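PDB 5A04: aldose-aldose oxidoreductase from Caulobacter crescentus, which probably couples the oxidation of one aldose sugar to the reduction of another, using a bound NADP(H) cofactor as the hydride carrier. Local coordinates for residues Gly162-Asp167 and Ser244-Arg249; Gly181-Ile186 and Ala326-Ala331; Glu200-Val205 and Phe227-Pro232; Ala204-Glu209 and Gly334-Leu339. One frame throughout, in Å; residues are numbered along the deposited sequence.

Contact 1. Residues Gly162-Asp167 and Ser244-Arg249. With SO4 (sulfate ion), chain J.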
loop_
_atom_site.group_PDB
_atom_site.type_symbol
_atom_site.label_atom_id
_atom_site.label_comp_id
_atom_site.label_asym_id
_atom_site.label_seq_id
_atom_site.Cartn_x
_atom_site.Cartn_y
_atom_site.Cartn_z
ATOM N N GLY A 162 4.257 8.041 7.448
ATOM C CA GLY A 162 5.487 8.761 7.215
ATOM C C GLY A 162 5.262 10.247 7.358
ATOM O O GLY A 162 4.119 10.723 7.291
ATOM N N PHE A 163 6.335 10.984 7.590
ATOM C CA PHE A 163 6.269 12.437 7.490
ATOM C C PHE A 163 7.612 12.940 6.997
ATOM O O PHE A 163 8.615 12.237 7.063
ATOM C CB PHE A 163 5.868 13.097 8.819
ATOM C CG PHE A 163 6.908 13.004 9.911
ATOM C CD1 PHE A 163 6.998 11.875 10.713
ATOM C CD2 PHE A 163 7.758 14.076 10.166
ATOM C CE1 PHE A 163 7.940 11.808 11.733
ATOM C CE2 PHE A 163 8.709 14.013 11.181
ATOM C CZ PHE A 163 8.793 12.879 11.963
ATOM N N THR A 164 7.620 14.150 6.462
ATOM C CA THR A 164 8.846 14.720 5.938
ATOM C C THR A 164 9.619 15.342 7.076
ATOM O O THR A 164 9.358 16.477 7.462
ATOM C CB THR A 164 8.542 15.770 4.856
ATOM O OG1 THR A 164 7.511 16.645 5.333
ATOM C CG2 THR A 164 8.039 15.089 3.608
ATOM N N ILE A 165 10.564 14.591 7.634
ATOM C CA ILE A 165 11.281 15.057 8.811
ATOM C C ILE A 165 12.230 16.205 8.430
ATOM O O ILE A 165 12.687 16.288 7.292
ATOM C CB ILE A 165 12.043 13.884 9.485
ATOM C CG1 ILE A 165 12.441 14.249 10.923
ATOM C CG2 ILE A 165 13.214 13.418 8.624
ATOM C CD1 ILE A 165 12.881 13.036 11.749
ATOM N N GLY A 166 12.496 17.105 9.375
ATOM C CA GLY A 166 13.232 18.321 9.060
ATOM C C GLY A 166 14.671 18.400 9.544
ATOM O O GLY A 166 15.595 17.930 8.874
ATOM N N ASP A 167 14.855 19.004 10.717
ATOM C CA ASP A 167 16.184 19.324 11.251
ATOM C C ASP A 167 17.082 18.094 11.399
ATOM O O ASP A 167 16.803 17.229 12.217
ATOM C CB ASP A 167 16.020 20.013 12.613
ATOM C CG ASP A 167 17.331 20.535 13.188
ATOM O OD1 ASP A 167 18.414 20.248 12.638
ATOM O OD2 ASP A 167 17.268 21.249 14.209
ATOM N N SER A 244 10.530 10.767 4.284
ATOM C CA SER A 244 10.643 11.703 3.157
ATOM C C SER A 244 9.323 11.918 2.408
ATOM O O SER A 244 9.296 12.614 1.395
ATOM C CB SER A 244 11.733 11.240 2.173
ATOM O OG SER A 244 11.470 9.940 1.651
ATOM N N VAL A 245 8.235 11.331 2.896
ATOM C CA VAL A 245 6.896 11.638 2.371
ATOM C C VAL A 245 5.908 11.739 3.516
ATOM O O VAL A 245 6.162 11.235 4.604
ATOM C CB VAL A 245 6.372 10.576 1.370
ATOM C CG1 VAL A 245 7.271 10.467 0.155
ATOM C CG2 VAL A 245 6.208 9.217 2.045
ATOM N N ASN A 246 4.769 12.379 3.268
ATOM C CA ASN A 246 3.703 12.420 4.264
ATOM C C ASN A 246 2.574 11.447 3.936
ATOM O O ASN A 246 1.987 11.491 2.854
ATOM C CB ASN A 246 3.137 13.836 4.387
ATOM C CG ASN A 246 4.165 14.819 4.897
ATOM O OD1 ASN A 246 4.629 14.713 6.036
ATOM N ND2 ASN A 246 4.529 15.783 4.058
ATOM N N CYS A 247 2.273 10.566 4.881
ATOM C CA CYS A 247 1.171 9.641 4.733
ATOM C C CYS A 247 0.742 9.150 6.092
ATOM O O CYS A 247 1.551 9.039 7.010
ATOM C CB CYS A 247 1.551 8.450 3.854
ATOM S SG CYS A 247 3.156 7.681 4.270
ATOM N N ASN A 248 -0.532 8.833 6.210
ATOM C CA ASN A 248 -1.047 8.349 7.474
ATOM C C ASN A 248 -2.381 7.716 7.220
ATOM O O ASN A 248 -3.403 8.397 7.205
ATOM C CB ASN A 248 -1.181 9.485 8.498
ATOM C CG ASN A 248 -1.477 8.963 9.901
ATOM O OD1 ASN A 248 -2.399 8.183 10.097
ATOM N ND2 ASN A 248 -0.660 9.356 10.868
ATOM N N ARG A 249 -2.389 6.407 7.018
ATOM C CA ARG A 249 -3.623 5.781 6.572
ATOM C C ARG A 249 -3.567 4.281 6.676
ATOM O O ARG A 249 -2.490 3.686 6.715
ATOM C CB ARG A 249 -3.906 6.175 5.115
ATOM C CG ARG A 249 -2.835 5.676 4.128
ATOM C CD ARG A 249 -3.115 6.187 2.714
ATOM N NE ARG A 249 -2.317 5.469 1.719
ATOM C CZ ARG A 249 -2.735 5.182 0.490
ATOM N NH1 ARG A 249 -3.941 5.567 0.082
ATOM N NH2 ARG A 249 -1.938 4.512 -0.338
HETATM S S SO4 J . 10.976 18.926 12.145
HETATM O O1 SO4 J . 11.281 17.504 11.982
HETATM O O2 SO4 J . 10.234 19.387 10.967
HETATM O O3 SO4 J . 10.157 19.104 13.341
HETATM O O4 SO4 J . 12.215 19.706 12.272
HETATM O O HOH W 1 5.112 16.800 7.835
HETATM O O HOH W 2 5.874 18.671 4.097
#
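Gly162 and Cys247 form an antiparallel hydrogen-bonded pair in the mixed sheet of the C-terminal alpha/beta domain, at the point where strand 156-162 runs out into a loop. Gly162 N reaches Cys247 O at 2.9 Å, and Cys247 N returns a bond to Gly162 O at 3.0 Å. Beyond this pair, Thr164 CB lies 4.1 Å from Asn246 ND2, and two branches part there. CG2 comes to 3.6 Å from both Ser244 O and Asn246 ND2. OG1, held between the backbone N and the carbonyl carbon (chi1 47°), faces the amide of Asn246, whose side chain crosses the threonine at about a right angle. One water joins Thr164 OG1 to Asn246 ND2; a second donates to Asn246 OD1 and touches OG1 only weakly. The same OD1 accepts Thr164 N at 3.1 Å from above the carbonyl plane, tying down the backbone next to Phe163, whose ring touches the bound glucose. Pro255 of the second subunit packs on Thr164. Further along, a sulfate, probably from the crystallisation liquor, is hydrogen-bonded by Gln170 NE2 and two backbone amides: Gly166 N meets its O1 at 2.9 Å, and Asp167 N points almost straight at its O4 (N-H...O 175°).

Contact 2. Residues Gly181-Ile186 and Ala326-Ala331; sequences GSLMDI and AIYRAA. With BGC (beta-D-glucopyranose), chain H.
Tyr328 and Leu183 bury the most surface where segments 182-186 and 326-331 of helices 182-198 and 314-333, in the C-terminal alpha/beta domain, run roughly antiparallel, their short axes 153° apart in direction. With 12.0 Å between those axes, side chains bridge the gap. Leu183 has CG anti to its backbone N (chi1 -179°), which sends CD2 over one face of the Tyr328 ring, 4.0 Å from the centroid and 14° off the ring normal, a CH-pi contact. The same methyl meets Ile327 CG2 at 3.6 Å, wedged between the ring and the isoleucine branch. The phenol end reaches past it to Leu183 CB and Met184 CG, each 3.6 Å from Tyr328 OH. That hydroxyl is hydrogen-bonded to Glu222, whose carboxylate also receives the amides of Gly181, at the N-cap, and Leu183. Asp185 forms a salt bridge with Arg172 and takes two of the glucose hydroxyls, alongside sugar bonds from Tyr189, Lys104 and Arg172; glucose O2 donates to Asp185 OD1 at 2.7 Å. Replacing the aspartate with an alanine is likely to leave Arg172 without its salt-bridge mate and this hydroxyl without its acceptor. The second hydroxyl, glucose O3, donates to Asp185 OD2 at 2.8 Å.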
loop_
_atom_site.group_PDB
_atom_site.type_symbol
_atom_site.label_atom_id
_atom_site.label_comp_id
_atom_site.label_asym_id
_atom_site.label_seq_id
_atom_site.Cartn_x
_atom_site.Cartn_y
_atom_site.Cartn_z
ATOM N N GLY A 181 15.595 4.570 12.405
ATOM C CA GLY A 181 15.009 5.670 11.657
ATOM C C GLY A 181 13.492 5.657 11.634
ATOM O O GLY A 181 12.849 5.461 12.672
ATOM N N SER A 182 12.914 5.858 10.449
ATOM C CA SER A 182 11.455 5.992 10.325
ATOM C C SER A 182 10.665 4.836 10.944
ATOM O O SER A 182 9.596 5.050 11.503
ATOM C CB SER A 182 11.057 6.144 8.850
ATOM O OG SER A 182 11.174 4.906 8.156
ATOM N N LEU A 183 11.184 3.613 10.867
ATOM C CA LEU A 183 10.446 2.476 11.398
ATOM C C LEU A 183 10.246 2.596 12.901
ATOM O O LEU A 183 9.209 2.210 13.425
ATOM C CB LEU A 183 11.170 1.168 11.076
ATOM C CG LEU A 183 10.486 -0.123 11.547
ATOM C CD1 LEU A 183 9.033 -0.185 11.041
ATOM C CD2 LEU A 183 11.285 -1.346 11.082
ATOM N N MET A 184 11.256 3.112 13.596
ATOM C CA MET A 184 11.169 3.234 15.044
ATOM C C MET A 184 10.144 4.305 15.415
ATOM O O MET A 184 9.408 4.149 16.391
ATOM C CB MET A 184 12.551 3.548 15.635
ATOM C CG MET A 184 13.509 2.367 15.610
ATOM S SD MET A 184 12.915 1.000 16.623
ATOM C CE MET A 184 13.272 1.615 18.250
ATOM N N ASP A 185 10.031 5.343 14.593
ATOM C CA ASP A 185 9.240 6.509 14.975
ATOM C C ASP A 185 7.811 6.522 14.466
ATOM O O ASP A 185 6.881 6.855 15.206
ATOM C CB ASP A 185 9.921 7.783 14.486
ATOM C CG ASP A 185 9.197 9.027 14.951
ATOM O OD1 ASP A 185 9.234 9.308 16.173
ATOM O OD2 ASP A 185 8.571 9.702 14.106
ATOM N N ILE A 186 7.647 6.226 13.186
ATOM C CA ILE A 186 6.366 6.449 12.540
ATOM C C ILE A 186 5.901 5.170 11.838
ATOM O O ILE A 186 4.706 4.845 11.825
ATOM C CB ILE A 186 6.459 7.672 11.558
ATOM C CG1 ILE A 186 5.123 7.919 10.879
ATOM C CG2 ILE A 186 7.598 7.522 10.554
ATOM C CD1 ILE A 186 4.027 8.230 11.872
ATOM N N ALA A 326 12.938 -8.095 12.897
ATOM C CA ALA A 326 12.832 -8.949 11.706
ATOM C C ALA A 326 12.754 -8.132 10.417
ATOM O O ALA A 326 13.286 -8.552 9.385
ATOM C CB ALA A 326 11.633 -9.881 11.814
ATOM N N ILE A 327 12.065 -6.991 10.462
ATOM C CA ILE A 327 11.989 -6.092 9.303
ATOM C C ILE A 327 13.391 -5.585 8.937
ATOM O O ILE A 327 13.790 -5.621 7.772
ATOM C CB ILE A 327 11.039 -4.894 9.565
ATOM C CG1 ILE A 327 9.599 -5.398 9.710
ATOM C CG2 ILE A 327 11.157 -3.838 8.434
ATOM C CD1 ILE A 327 8.665 -4.402 10.445
ATOM N N TYR A 328 14.145 -5.126 9.928
ATOM C CA TYR A 328 15.484 -4.641 9.655
ATOM C C TYR A 328 16.350 -5.776 9.083
ATOM O O TYR A 328 17.126 -5.566 8.147
ATOM C CB TYR A 328 16.102 -4.059 10.924
ATOM C CG TYR A 328 15.650 -2.651 11.272
ATOM C CD1 TYR A 328 15.584 -1.654 10.304
ATOM C CD2 TYR A 328 15.349 -2.313 12.583
ATOM C CE1 TYR A 328 15.196 -0.350 10.638
ATOM C CE2 TYR A 328 14.960 -1.034 12.925
ATOM C CZ TYR A 328 14.894 -0.052 11.954
ATOM O OH TYR A 328 14.527 1.224 12.317
ATOM N N ARG A 329 16.180 -6.980 9.616
ATOM C CA ARG A 329 16.973 -8.116 9.151
ATOM C C ARG A 329 16.583 -8.508 7.727
ATOM O O ARG A 329 17.450 -8.806 6.901
ATOM C CB ARG A 329 16.818 -9.314 10.082
ATOM C CG ARG A 329 17.607 -10.545 9.634
ATOM C CD ARG A 329 17.632 -11.597 10.737
ATOM N NE ARG A 329 18.093 -11.017 12.003
ATOM C CZ ARG A 329 19.364 -10.970 12.408
ATOM N NH1 ARG A 329 20.327 -11.482 11.654
ATOM N NH2 ARG A 329 19.674 -10.414 13.576
ATOM N N ALA A 330 15.284 -8.475 7.435
ATOM C CA ALA A 330 14.804 -8.846 6.105
ATOM C C ALA A 330 15.346 -7.912 5.041
ATOM O O ALA A 330 15.682 -8.357 3.946
ATOM C CB ALA A 330 13.265 -8.862 6.066
ATOM N N ALA A 331 15.430 -6.622 5.360
ATOM C CA ALA A 331 15.973 -5.643 4.413
ATOM C C ALA A 331 17.487 -5.792 4.274
ATOM O O ALA A 331 18.042 -5.652 3.182
ATOM C CB ALA A 331 15.620 -4.224 4.848
HETATM C C2 BGC H . 5.874 10.287 16.220
HETATM C C3 BGC H . 5.929 11.724 15.683
HETATM C C4 BGC H . 4.850 11.935 14.662
HETATM C C5 BGC H . 3.492 11.513 15.198
HETATM C C6 BGC H . 2.458 11.535 14.042
HETATM C C1 BGC H . 4.520 10.099 16.741
HETATM O O1 BGC H . 4.424 8.830 17.389
HETATM O O2 BGC H . 6.858 10.137 17.236
HETATM O O3 BGC H . 7.214 11.905 15.109
HETATM O O4 BGC H . 4.816 13.304 14.287
HETATM O O5 BGC H . 3.541 10.198 15.702
HETATM O O6 BGC H . 1.133 11.331 14.549
#

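Contact 3. Residues Glu200-Val205 and Phe227-Pro232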
loop_
_atom_site.group_PDB
_atom_site.type_symbol
_atom_site.label_atom_id
_atom_site.label_comp_id
_atom_site.label_asym_id
_atom_site.label_seq_id
_atom_site.Cartn_x
_atom_site.Cartn_y
_atom_site.Cartn_z
ATOM N N GLU A 200 -3.709 -10.595 14.824
ATOM C CA GLU A 200 -2.741 -11.684 14.693
ATOM C C GLU A 200 -1.302 -11.216 14.824
ATOM O O GLU A 200 -1.032 -10.019 14.815
ATOM C CB GLU A 200 -2.912 -12.370 13.347
ATOM C CG GLU A 200 -4.279 -12.998 13.112
ATOM C CD GLU A 200 -4.314 -13.726 11.786
ATOM O OE1 GLU A 200 -3.727 -14.830 11.699
ATOM O OE2 GLU A 200 -4.907 -13.186 10.831
ATOM N N GLU A 201 -0.376 -12.172 14.925
ATOM C CA GLU A 201 1.054 -11.872 14.896
ATOM C C GLU A 201 1.672 -12.467 13.639
ATOM O O GLU A 201 1.347 -13.592 13.269
ATOM C CB GLU A 201 1.753 -12.429 16.146
ATOM C CG GLU A 201 1.111 -11.977 17.444
ATOM C CD GLU A 201 1.258 -10.485 17.675
ATOM O OE1 GLU A 201 2.249 -9.906 17.175
ATOM O OE2 GLU A 201 0.405 -9.901 18.372
ATOM N N PRO A 202 2.578 -11.722 12.987
ATOM C CA PRO A 202 3.077 -12.180 11.683
ATOM C C PRO A 202 3.982 -13.401 11.789
ATOM O O PRO A 202 4.634 -13.601 12.819
ATOM C CB PRO A 202 3.850 -10.971 11.145
ATOM C CG PRO A 202 4.160 -10.137 12.345
ATOM C CD PRO A 202 3.100 -10.397 13.368
ATOM N N VAL A 203 3.997 -14.214 10.740
ATOM C CA VAL A 203 4.882 -15.379 10.719
ATOM C C VAL A 203 5.960 -15.242 9.655
ATOM O O VAL A 203 6.874 -16.063 9.584
ATOM C CB VAL A 203 4.106 -16.687 10.485
ATOM C CG1 VAL A 203 3.283 -17.033 11.724
ATOM C CG2 VAL A 203 3.237 -16.588 9.240
ATOM N N ALA A 204 5.863 -14.211 8.821
ATOM C CA ALA A 204 6.893 -13.989 7.813
ATOM C C ALA A 204 6.940 -12.520 7.449
ATOM O O ALA A 204 5.909 -11.842 7.462
ATOM C CB ALA A 204 6.640 -14.847 6.572
ATOM N N VAL A 205 8.139 -12.045 7.134
ATOM C CA VAL A 205 8.395 -10.630 6.913
ATOM C C VAL A 205 9.332 -10.428 5.726
ATOM O O VAL A 205 10.385 -11.068 5.662
ATOM C CB VAL A 205 9.050 -9.992 8.159
ATOM C CG1 VAL A 205 9.370 -8.524 7.901
ATOM C CG2 VAL A 205 8.157 -10.165 9.385
ATOM N N PHE A 227 7.607 -2.765 4.267
ATOM C CA PHE A 227 7.646 -4.168 4.641
ATOM C C PHE A 227 6.339 -4.877 4.358
ATOM O O PHE A 227 5.274 -4.255 4.219
ATOM C CB PHE A 227 8.052 -4.335 6.122
ATOM C CG PHE A 227 7.264 -3.488 7.096
ATOM C CD1 PHE A 227 7.589 -2.146 7.308
ATOM C CD2 PHE A 227 6.235 -4.054 7.843
ATOM C CE1 PHE A 227 6.857 -1.366 8.237
ATOM C CE2 PHE A 227 5.518 -3.288 8.773
ATOM C CZ PHE A 227 5.829 -1.948 8.964
ATOM N N GLN A 228 6.451 -6.193 4.198
ATOM C CA GLN A 228 5.304 -7.057 3.976
ATOM C C GLN A 228 5.202 -8.008 5.148
ATOM O O GLN A 228 6.228 -8.492 5.624
ATOM C CB GLN A 228 5.460 -7.874 2.695
ATOM C CG GLN A 228 5.717 -7.046 1.458
ATOM C CD GLN A 228 5.690 -7.900 0.219
ATOM O OE1 GLN A 228 6.585 -8.730 0.006
ATOM N NE2 GLN A 228 4.651 -7.722 -0.610
ATOM N N LEU A 229 3.978 -8.279 5.592
ATOM C CA LEU A 229 3.729 -9.252 6.650
ATOM C C LEU A 229 2.770 -10.323 6.168
ATOM O O LEU A 229 1.786 -10.026 5.487
ATOM C CB LEU A 229 3.138 -8.572 7.895
ATOM C CG LEU A 229 3.890 -7.368 8.469
ATOM C CD1 LEU A 229 3.075 -6.703 9.573
ATOM C CD2 LEU A 229 5.253 -7.781 8.995
ATOM N N LEU A 230 3.048 -11.568 6.545
ATOM C CA LEU A 230 2.089 -12.654 6.354
ATOM C C LEU A 230 1.657 -13.163 7.723
ATOM O O LEU A 230 2.494 -13.288 8.618
ATOM C CB LEU A 230 2.711 -13.786 5.531
ATOM C CG LEU A 230 1.860 -15.033 5.283
ATOM C CD1 LEU A 230 0.654 -14.738 4.389
ATOM C CD2 LEU A 230 2.740 -16.128 4.656
ATOM N N PHE A 231 0.364 -13.441 7.883
ATOM C CA PHE A 231 -0.184 -13.899 9.161
ATOM C C PHE A 231 -0.686 -15.351 9.052
ATOM O O PHE A 231 -0.952 -15.823 7.946
ATOM C CB PHE A 231 -1.324 -12.973 9.600
ATOM C CG PHE A 231 -0.888 -11.550 9.876
ATOM C CD1 PHE A 231 -0.862 -10.608 8.865
ATOM C CD2 PHE A 231 -0.511 -11.169 11.151
ATOM C CE1 PHE A 231 -0.463 -9.290 9.130
ATOM C CE2 PHE A 231 -0.109 -9.862 11.429
ATOM C CZ PHE A 231 -0.088 -8.922 10.411
ATOM N N PRO A 232 -0.838 -16.054 10.192
ATOM C CA PRO A 232 -1.243 -17.472 10.128
ATOM C C PRO A 232 -2.553 -17.727 9.386
ATOM O O PRO A 232 -2.689 -18.757 8.725
ATOM C CB PRO A 232 -1.380 -17.858 11.609
ATOM C CG PRO A 232 -0.380 -16.978 12.293
ATOM C CD PRO A 232 -0.502 -15.651 11.571
#
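Val203 and Ala204 both face Leu230 in a classic beta bulge, where two antiparallel strands of the mixed sheet meet. Leu230 O takes Val203 N at 2.8 Å, nearly in line with its own C=O bond, and a weak second bond from Ala204 N; Leu230 N returns to Ala204 O at 3.0 Å. Packing is dense beside the bulge. Pro202 and Phe231 lie side by side, pointing the same way, with CB of the proline over one ring face and its CD 3.8 Å from Phe231 CE2. Glu200 CB comes to 3.5 Å from Phe231 CD2, while Glu201 N sits in plane at the ring edge. With an alanine in place of Phe231, Pro202 and Glu200 CB would probably lose the surface they pack on, opening a gap beside Thr198. The outer side faces solvent: exposed Pro232 meets Val203 CG1 through its CG at 3.7 Å, and the extended Glu200 slides past it in the opposite direction to a hydrogen bond with Ser233. On the Val205 face, Val205 CG2 and Leu229 CD2 touch at 3.8 Å. That face packs on helices 182-198 and 314-333, through Leu229 on Ala194 and Val205 on Ile327, whereas Leu230, on the other face, meets Val208 of the second subunit.

Contact 4. Residues Ala204-Glu209 and Gly334-Leu339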
loop_
_atom_site.group_PDB
_atom_site.type_symbol
_atom_site.label_atom_id
_atom_site.label_comp_id
_atom_site.label_asym_id
_atom_site.label_seq_id
_atom_site.Cartn_x
_atom_site.Cartn_y
_atom_site.Cartn_z
ATOM N N ALA A 204 5.863 -14.211 8.821
ATOM C CA ALA A 204 6.893 -13.989 7.813
ATOM C C ALA A 204 6.940 -12.520 7.449
ATOM O O ALA A 204 5.909 -11.842 7.462
ATOM C CB ALA A 204 6.640 -14.847 6.572
ATOM N N VAL A 205 8.139 -12.045 7.134
ATOM C CA VAL A 205 8.395 -10.630 6.913
ATOM C C VAL A 205 9.332 -10.428 5.726
ATOM O O VAL A 205 10.385 -11.068 5.662
ATOM C CB VAL A 205 9.050 -9.992 8.159
ATOM C CG1 VAL A 205 9.370 -8.524 7.901
ATOM C CG2 VAL A 205 8.157 -10.165 9.385
ATOM N N ASN A 206 8.944 -9.551 4.800
ATOM C CA ASN A 206 9.837 -9.009 3.762
ATOM C C ASN A 206 10.049 -7.535 4.011
ATOM O O ASN A 206 9.177 -6.881 4.583
ATOM C CB ASN A 206 9.248 -9.141 2.344
ATOM C CG ASN A 206 9.439 -10.502 1.732
ATOM O OD1 ASN A 206 10.355 -11.246 2.091
ATOM N ND2 ASN A 206 8.579 -10.829 0.768
ATOM N N ALA A 207 11.154 -6.988 3.523
ATOM C CA ALA A 207 11.348 -5.544 3.587
ATOM C C ALA A 207 12.324 -5.051 2.531
ATOM O O ALA A 207 13.232 -5.772 2.117
ATOM C CB ALA A 207 11.832 -5.127 4.983
ATOM N N VAL A 208 12.118 -3.805 2.115
ATOM C CA VAL A 208 13.034 -3.091 1.233
ATOM C C VAL A 208 13.349 -1.739 1.871
ATOM O O VAL A 208 12.433 -1.030 2.309
ATOM C CB VAL A 208 12.432 -2.890 -0.187
ATOM C CG1 VAL A 208 12.276 -4.223 -0.895
ATOM C CG2 VAL A 208 11.104 -2.208 -0.117
ATOM N N GLU A 209 14.631 -1.387 1.947
ATOM C CA GLU A 209 15.035 -0.082 2.454
ATOM C C GLU A 209 15.497 0.820 1.324
ATOM O O GLU A 209 16.110 0.361 0.360
ATOM C CB GLU A 209 16.153 -0.220 3.500
ATOM C CG GLU A 209 16.464 1.100 4.203
ATOM C CD GLU A 209 17.914 1.244 4.621
ATOM O OE1 GLU A 209 18.503 0.244 5.122
ATOM O OE2 GLU A 209 18.452 2.369 4.453
ATOM N N GLY A 334 18.010 -9.302 2.490
ATOM C CA GLY A 334 17.269 -9.519 1.256
ATOM C C GLY A 334 16.598 -10.880 1.174
ATOM O O GLY A 334 16.683 -11.580 0.152
ATOM N N ARG A 335 15.930 -11.268 2.251
ATOM C CA ARG A 335 15.225 -12.541 2.272
ATOM C C ARG A 335 14.031 -12.466 3.205
ATOM O O ARG A 335 13.929 -11.559 4.032
ATOM C CB ARG A 335 16.157 -13.681 2.692
ATOM C CG ARG A 335 16.565 -13.607 4.125
ATOM C CD ARG A 335 17.384 -14.820 4.596
ATOM N NE ARG A 335 17.749 -14.625 6.001
ATOM C CZ ARG A 335 16.993 -14.989 7.040
ATOM N NH1 ARG A 335 15.827 -15.606 6.851
ATOM N NH2 ARG A 335 17.410 -14.747 8.279
ATOM N N THR A 336 13.108 -13.404 3.045
ATOM C CA THR A 336 11.938 -13.464 3.910
ATOM C C THR A 336 12.395 -13.983 5.268
ATOM O O THR A 336 13.058 -15.022 5.352
ATOM C CB THR A 336 10.844 -14.363 3.303
ATOM O OG1 THR A 336 10.533 -13.886 1.991
ATOM C CG2 THR A 336 9.573 -14.338 4.156
ATOM N N VAL A 337 12.075 -13.247 6.327
ATOM C CA VAL A 337 12.413 -13.681 7.672
ATOM C C VAL A 337 11.208 -14.329 8.327
ATOM O O VAL A 337 10.112 -13.753 8.351
ATOM C CB VAL A 337 12.913 -12.507 8.536
ATOM C CG1 VAL A 337 13.094 -12.949 9.991
ATOM C CG2 VAL A 337 14.214 -11.953 7.953
ATOM N N LYS A 338 11.408 -15.540 8.847
ATOM C CA LYS A 338 10.322 -16.275 9.489
ATOM C C LYS A 338 10.260 -15.983 10.982
ATOM O O LYS A 338 11.290 -15.877 11.645
ATOM C CB LYS A 338 10.490 -17.779 9.260
ATOM C CG LYS A 338 10.279 -18.214 7.815
ATOM C CD LYS A 338 10.237 -19.733 7.718
ATOM C CE LYS A 338 10.036 -20.210 6.286
ATOM N NZ LYS A 338 9.996 -21.700 6.216
ATOM N N LEU A 339 9.041 -15.857 11.498
ATOM C CA LEU A 339 8.803 -15.595 12.914
ATOM C C LEU A 339 7.866 -16.632 13.511
ATOM O O LEU A 339 7.129 -17.302 12.788
ATOM C CB LEU A 339 8.196 -14.208 13.114
ATOM C CG LEU A 339 9.100 -13.024 12.815
ATOM C CD1 LEU A 339 8.309 -11.751 12.972
ATOM C CD2 LEU A 339 10.281 -13.049 13.773
ATOM O OXT LEU A 339 7.804 -16.791 14.730
#
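Thr336 OG1 donates to Asn206 OD1 at 2.6 Å, a short bond in which the hydroxyl is tilted 19° from the amide carbonyl plane. It lies beside an antiparallel hydrogen-bonded pair, in which Val337 N reaches Val205 O at 2.8 Å and Val205 N reaches Val337 O at 2.9 Å. Thr336 OG1, anti to the carbonyl carbon (chi1 -56°), goes to the asparagine, and CG2 rests 3.8 Å from Ala204 CB. On the opposite face of the strands, the Leu339 side chain crosses that of Val205 obliquely, its CD1 3.9 Å from Val205 CG2. Farther out, Asn206 ND2 is hydrogen-bonded to Gln228 OE1, which probably sets the amide with its oxygen toward the threonine; the same ND2 makes a weak hydrogen bond to Ala207 O of the second subunit. Nearby, Arg335 holds a salt bridge to Glu333, and Val337 CG2 lies over one face of its guanidinium. Gly334, with positive phi, marks the exit from helix 314-333. The chain turns back as strand 337-338, one of the two outermost strands of the mixed sheet within this chain, beside strand 204-210; Val337 packs on Ala330 of that helix, and Ala207 on Ile327 and Ala331.

In the fold
All four contacts belong to the C-terminal alpha/beta domain. Contact 2 is buried and joins helix to helix almost wholly by apolar packing; contacts 1, 3 and 4 are partly buried, lie on the mixed sheet and depend on backbone bonds. Contacts 3 and 4 share strand 204-210, which pairs with strand 224-230 in one and with strand 337-338 in the other, and contact 2 packs against both: Leu183 CD1 meets Phe227 CE1 at 3.7 Å. Contact 1 stands apart, about 24 Å from contact 3 between centres, yet touches contact 2 at the sugar site, where Phe163 CE1 lies 3.2 Å from Asp185 OD2. The three sheet contacts reach the second subunit, whereas contact 2 does not.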